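Local coordinates for hypothetical protein (Staphylococcus aureus subsp. aureus Mu50, PDB 4PEO) that probably acts as an essential cysteine protease of the Prp family, trimming the N-terminal nine residues from ribosomal protein bL27 and processing phage 80alpha capsid and scaffold proteins, at residues Leu41-Val45 against His66-Arg70; Leu87-Gln91 against Arg102-Lys106. All coordinates share one frame. Where two conformers were deposited one is given. Residues are numbered along the deposited sequence.

Interaction 1: Leu41-Val45 against His66-Arg70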
loop_
_atom_site.group_PDB
_atom_site.type_symbol
_atom_site.label_atom_id
_atom_site.label_comp_id
_atom_site.label_asym_id
_atom_site.label_seq_id
_atom_site.Cartn_x
_atom_site.Cartn_y
_atom_site.Cartn_z
ATOM N N LEU B 41 -0.269 -5.747 3.117
ATOM C CA LEU B 41 1.025 -6.309 3.434
ATOM C C LEU B 41 1.696 -6.997 2.247
ATOM O O LEU B 41 2.792 -6.647 1.900
ATOM C CB LEU B 41 0.888 -7.240 4.618
ATOM C CG LEU B 41 2.101 -7.817 5.334
ATOM C CD1 LEU B 41 3.164 -8.434 4.484
ATOM C CD2 LEU B 41 2.584 -7.014 6.518
ATOM N N PHE B 42 1.016 -7.967 1.636
ATOM C CA PHE B 42 1.609 -8.678 0.498
ATOM C C PHE B 42 1.899 -7.756 -0.678
ATOM O O PHE B 42 2.961 -7.867 -1.285
ATOM C CB PHE B 42 0.772 -9.902 0.086
ATOM C CG PHE B 42 0.519 -10.897 1.203
ATOM C CD1 PHE B 42 1.535 -11.255 2.082
ATOM C CD2 PHE B 42 -0.722 -11.503 1.346
ATOM C CE1 PHE B 42 1.297 -12.167 3.120
ATOM C CE2 PHE B 42 -0.960 -12.414 2.380
ATOM C CZ PHE B 42 0.049 -12.734 3.264
ATOM N N GLY B 43 0.993 -6.809 -0.935
ATOM C CA GLY B 43 1.158 -5.839 -2.009
ATOM C C GLY B 43 2.373 -4.969 -1.762
ATOM O O GLY B 43 3.142 -4.713 -2.692
ATOM N N SER B 44 2.586 -4.551 -0.497
ATOM C CA SER B 44 3.745 -3.715 -0.143
ATOM C C SER B 44 5.056 -4.461 -0.320
ATOM O O SER B 44 6.002 -3.884 -0.852
ATOM C CB SER B 44 3.620 -3.157 1.267
ATOM O OG SER B 44 2.457 -2.349 1.318
ATOM N N VAL B 45 5.100 -5.762 0.061
ATOM C CA VAL B 45 6.304 -6.588 -0.138
ATOM C C VAL B 45 6.608 -6.678 -1.644
ATOM O O VAL B 45 7.749 -6.441 -2.051
ATOM C CB VAL B 45 6.144 -7.987 0.525
ATOM C CG1 VAL B 45 7.331 -8.905 0.181
ATOM C CG2 VAL B 45 6.004 -7.850 2.036
ATOM N N HIS B 66 2.882 -15.850 11.131
ATOM C CA HIS B 66 4.078 -15.130 11.596
ATOM C C HIS B 66 4.922 -14.603 10.424
ATOM O O HIS B 66 6.121 -14.879 10.327
ATOM C CB HIS B 66 4.904 -16.012 12.568
ATOM C CG HIS B 66 4.116 -16.505 13.746
ATOM N ND1 HIS B 66 3.486 -17.736 13.730
ATOM C CD2 HIS B 66 3.847 -15.896 14.923
ATOM C CE1 HIS B 66 2.892 -17.860 14.908
ATOM N NE2 HIS B 66 3.059 -16.772 15.653
ATOM N N PHE B 67 4.265 -13.883 9.508
ATOM C CA PHE B 67 4.900 -13.332 8.312
ATOM C C PHE B 67 5.774 -12.158 8.699
ATOM O O PHE B 67 5.282 -11.106 9.094
ATOM C CB PHE B 67 3.851 -12.962 7.262
ATOM C CG PHE B 67 4.437 -12.634 5.911
ATOM C CD1 PHE B 67 4.922 -11.360 5.636
ATOM C CD2 PHE B 67 4.505 -13.597 4.912
ATOM C CE1 PHE B 67 5.477 -11.056 4.392
ATOM C CE2 PHE B 67 5.048 -13.287 3.662
ATOM C CZ PHE B 67 5.496 -12.008 3.400
ATOM N N HIS B 68 7.080 -12.386 8.637
ATOM C CA HIS B 68 8.092 -11.457 9.096
ATOM C C HIS B 68 8.885 -10.874 7.959
ATOM O O HIS B 68 9.537 -11.604 7.211
ATOM C CB HIS B 68 9.026 -12.194 10.090
ATOM C CG HIS B 68 10.183 -11.380 10.578
ATOM N ND1 HIS B 68 11.376 -11.981 10.947
ATOM C CD2 HIS B 68 10.297 -10.040 10.748
ATOM C CE1 HIS B 68 12.174 -10.992 11.319
ATOM N NE2 HIS B 68 11.552 -9.809 11.249
ATOM N N ILE B 69 8.809 -9.547 7.833
ATOM C CA ILE B 69 9.583 -8.749 6.893
ATOM C C ILE B 69 10.727 -8.152 7.703
ATOM O O ILE B 69 10.479 -7.381 8.636
ATOM C CB ILE B 69 8.760 -7.604 6.244
ATOM C CG1 ILE B 69 7.451 -8.105 5.598
ATOM C CG2 ILE B 69 9.648 -6.796 5.278
ATOM C CD1 ILE B 69 6.391 -6.956 5.411
ATOM N N ARG B 70 11.962 -8.474 7.346
ATOM C CA ARG B 70 13.109 -7.869 7.997
ATOM C C ARG B 70 13.841 -7.020 6.960
ATOM O O ARG B 70 14.261 -7.548 5.923
ATOM C CB ARG B 70 14.029 -8.942 8.613
ATOM C CG ARG B 70 15.431 -8.446 8.954
ATOM C CD ARG B 70 15.483 -7.541 10.168
ATOM N NE ARG B 70 16.868 -7.179 10.497
ATOM C CZ ARG B 70 17.232 -6.489 11.574
ATOM N NH1 ARG B 70 16.323 -6.100 12.464
ATOM N NH2 ARG B 70 18.510 -6.203 11.784
#

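Interaction 2: Leu87-Gln91 against Arg102-Lys106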
loop_
_atom_site.group_PDB
_atom_site.type_symbol
_atom_site.label_atom_id
_atom_site.label_comp_id
_atom_site.label_asym_id
_atom_site.label_seq_id
_atom_site.Cartn_x
_atom_site.Cartn_y
_atom_site.Cartn_z
ATOM N N LEU B 87 2.342 1.017 6.719
ATOM C CA LEU B 87 1.927 1.292 8.108
ATOM C C LEU B 87 0.775 2.277 8.184
ATOM O O LEU B 87 -0.194 2.023 8.904
ATOM C CB LEU B 87 3.117 1.732 8.979
ATOM C CG LEU B 87 4.257 0.695 9.117
ATOM C CD1 LEU B 87 5.393 1.251 9.958
ATOM C CD2 LEU B 87 3.732 -0.662 9.612
ATOM N N VAL B 88 0.817 3.363 7.376
ATOM C CA VAL B 88 -0.301 4.315 7.317
ATOM C C VAL B 88 -1.573 3.586 6.839
ATOM O O VAL B 88 -2.664 3.805 7.401
ATOM C CB VAL B 88 0.053 5.547 6.435
ATOM C CG1 VAL B 88 -1.185 6.411 6.153
ATOM C CG2 VAL B 88 1.147 6.383 7.093
ATOM N N SER B 89 -1.426 2.692 5.825
ATOM C CA SER B 89 -2.565 1.936 5.299
ATOM C C SER B 89 -3.158 0.989 6.352
ATOM O O SER B 89 -4.391 0.902 6.472
ATOM C CB SER B 89 -2.169 1.167 4.047
ATOM O OG SER B 89 -3.335 0.710 3.391
ATOM N N LEU B 90 -2.295 0.332 7.147
ATOM C CA LEU B 90 -2.733 -0.581 8.219
ATOM C C LEU B 90 -3.393 0.198 9.354
ATOM O O LEU B 90 -4.423 -0.236 9.881
ATOM C CB LEU B 90 -1.554 -1.426 8.734
ATOM C CG LEU B 90 -1.000 -2.479 7.753
ATOM C CD1 LEU B 90 0.253 -3.164 8.335
ATOM C CD2 LEU B 90 -2.069 -3.518 7.366
ATOM N N GLN B 91 -2.840 1.382 9.683
ATOM C CA GLN B 91 -3.431 2.295 10.688
ATOM C C GLN B 91 -4.823 2.750 10.236
ATOM O O GLN B 91 -5.711 2.897 11.072
ATOM C CB GLN B 91 -2.543 3.529 10.908
ATOM C CG GLN B 91 -1.270 3.238 11.704
ATOM C CD GLN B 91 -0.318 4.416 11.797
ATOM O OE1 GLN B 91 -0.354 5.367 11.000
ATOM N NE2 GLN B 91 0.576 4.363 12.771
ATOM N N ARG B 102 -4.795 -5.227 15.425
ATOM C CA ARG B 102 -4.078 -4.498 16.463
ATOM C C ARG B 102 -2.627 -4.282 16.036
ATOM O O ARG B 102 -1.926 -5.246 15.722
ATOM C CB ARG B 102 -4.149 -5.234 17.811
ATOM N N LEU B 103 -2.202 -3.033 15.989
ATOM C CA LEU B 103 -0.835 -2.661 15.669
ATOM C C LEU B 103 -0.077 -2.449 16.962
ATOM O O LEU B 103 -0.485 -1.701 17.816
ATOM C CB LEU B 103 -0.788 -1.374 14.824
ATOM C CG LEU B 103 -0.843 -1.464 13.306
ATOM C CD1 LEU B 103 -1.889 -2.371 12.729
ATOM C CD2 LEU B 103 -0.797 -0.164 12.574
ATOM N N ASN B 104 1.044 -3.110 17.079
ATOM C CA ASN B 104 1.875 -3.035 18.272
ATOM C C ASN B 104 3.251 -2.486 17.895
ATOM O O ASN B 104 3.951 -3.078 17.074
ATOM C CB ASN B 104 1.960 -4.411 18.942
ATOM C CG ASN B 104 2.766 -4.456 20.217
ATOM O OD1 ASN B 104 2.673 -3.575 21.084
ATOM N ND2 ASN B 104 3.545 -5.516 20.375
ATOM N N TYR B 105 3.615 -1.338 18.460
ATOM C CA TYR B 105 4.903 -0.704 18.202
ATOM C C TYR B 105 5.905 -1.158 19.244
ATOM O O TYR B 105 5.755 -0.899 20.439
ATOM C CB TYR B 105 4.775 0.826 18.091
ATOM C CG TYR B 105 4.165 1.251 16.773
ATOM C CD1 TYR B 105 2.784 1.270 16.595
ATOM C CD2 TYR B 105 4.970 1.590 15.690
ATOM C CE1 TYR B 105 2.219 1.626 15.371
ATOM C CE2 TYR B 105 4.416 1.974 14.470
ATOM C CZ TYR B 105 3.039 1.983 14.314
ATOM O OH TYR B 105 2.496 2.330 13.106
ATOM N N LYS B 106 6.900 -1.894 18.780
ATOM C CA LYS B 106 7.930 -2.527 19.601
ATOM C C LYS B 106 8.979 -1.549 20.101
ATOM O O LYS B 106 9.606 -1.854 21.142
ATOM C CB LYS B 106 8.575 -3.675 18.822
ATOM C CG LYS B 106 7.583 -4.753 18.310
ATOM C CD LYS B 106 6.888 -5.576 19.432
ATOM C CE LYS B 106 7.841 -6.515 20.120
ATOM N NZ LYS B 106 7.272 -7.098 21.366
ATOM O OXT LYS B 106 9.148 -0.476 19.477
#

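Interaction 1: Leu41-Val45 against His66-Arg70
In this two-layer alpha/beta fold of the Prp cysteine protease family, helix 36-51 packs on one face of a mixed sheet, and here it meets strand 67-70. The short segments run at 32° to each other with their axes 11.1 Å apart, a separation that side chains alone must bridge. The strand's alternation does the sorting: CA-to-CB bonds of Phe67 and Ile69 point toward the helix, that of His68 away, where its NE2 is hydrogen-bonded to Asp16.

Aliphatic contacts form one part of the interface. Leu41 and Val45, one turn apart and joined by the helical bond from Val45 N to Leu41 O (3.1 Å), both direct CB at the strand. Ile69 CD1 packs against both, 3.7 Å from Leu41 CD1 and 3.5 Å from Val45 CG2. Ile58 on the adjacent strand 57-59 also touches Val45, Phe67 and Ile69, so the apolar layer continues past this pair.

The aromatic component is a T-shaped pair. Ring centroids of Phe42 and Phe67 lie 5.3 Å apart with planes at 74°, and Phe42 presents its edge to the face of Phe67. His22, the probable proton donor of the active site, touches Phe67 and has its side chain about 4 Å from that of Phe42, so the pair borders the likely catalytic region. Phe67, which has the largest covered area (69 Å²), also joins the aromatic and aliphatic parts: its CE1 lies 3.5 Å from Leu41 CD1 and 4.0 Å from Val45 CG2, the latter methyl sitting at the ring edge.

Interaction 2: Leu87-Gln91 against Arg102-Lys106
Strand 101-105, the last of the chain and an outermost strand of the sheet within this chain, packs against helix 77-96 with the two short segments at 135° and their axes 9.9 Å apart. Arg102 pairs through its backbone with Ile2 and Val4 of strand 2-8. Leu103 then turns toward the helix, and its CD2 approaches Gln91 CG at 3.5 Å and Leu90 CB at 4.1 Å; the nearest CA pair, Gln91 with Leu103 at 7.5 Å, lies at this point. Asn104 has its ND2 hydrogen-bonded to Asp5 of the neighbouring strand. The CA-to-CB bond of Tyr105 points sideways, yet its long ring carries OH to 4.2 Å from Leu87 CB. The chemistry therefore changes along the strand, from a leucine on the Leu90 side chain and the aliphatic part of exposed Gln91 to a phenol, which implies an apolar part around Leu103 and a more polar margin where Tyr105 OH lies 2.8 Å from Gln91 NE2.

Both contacts set a helix against the same mixed sheet, but on different strands: interaction 1 uses helix 36-51 and strand 67-70, interaction 2 helix 77-96 and strand 101-105. Their centres are 13 Å apart and their nearest atoms about 5 Å; the helices themselves meet where Leu41 packs on Met86 and Leu90 on Val40. Buried areas are almost equal, 220 and 215 Å², yet interaction 1 has three buried and no exposed residues among its five touching ones and is wholly apolar, whereas interaction 2 has two of each and brings polar groups together at its margin. Interaction 1 also lies closer to the side chain of His22 (Phe42 side chain about 4 Å, Leu90 about 9 Å).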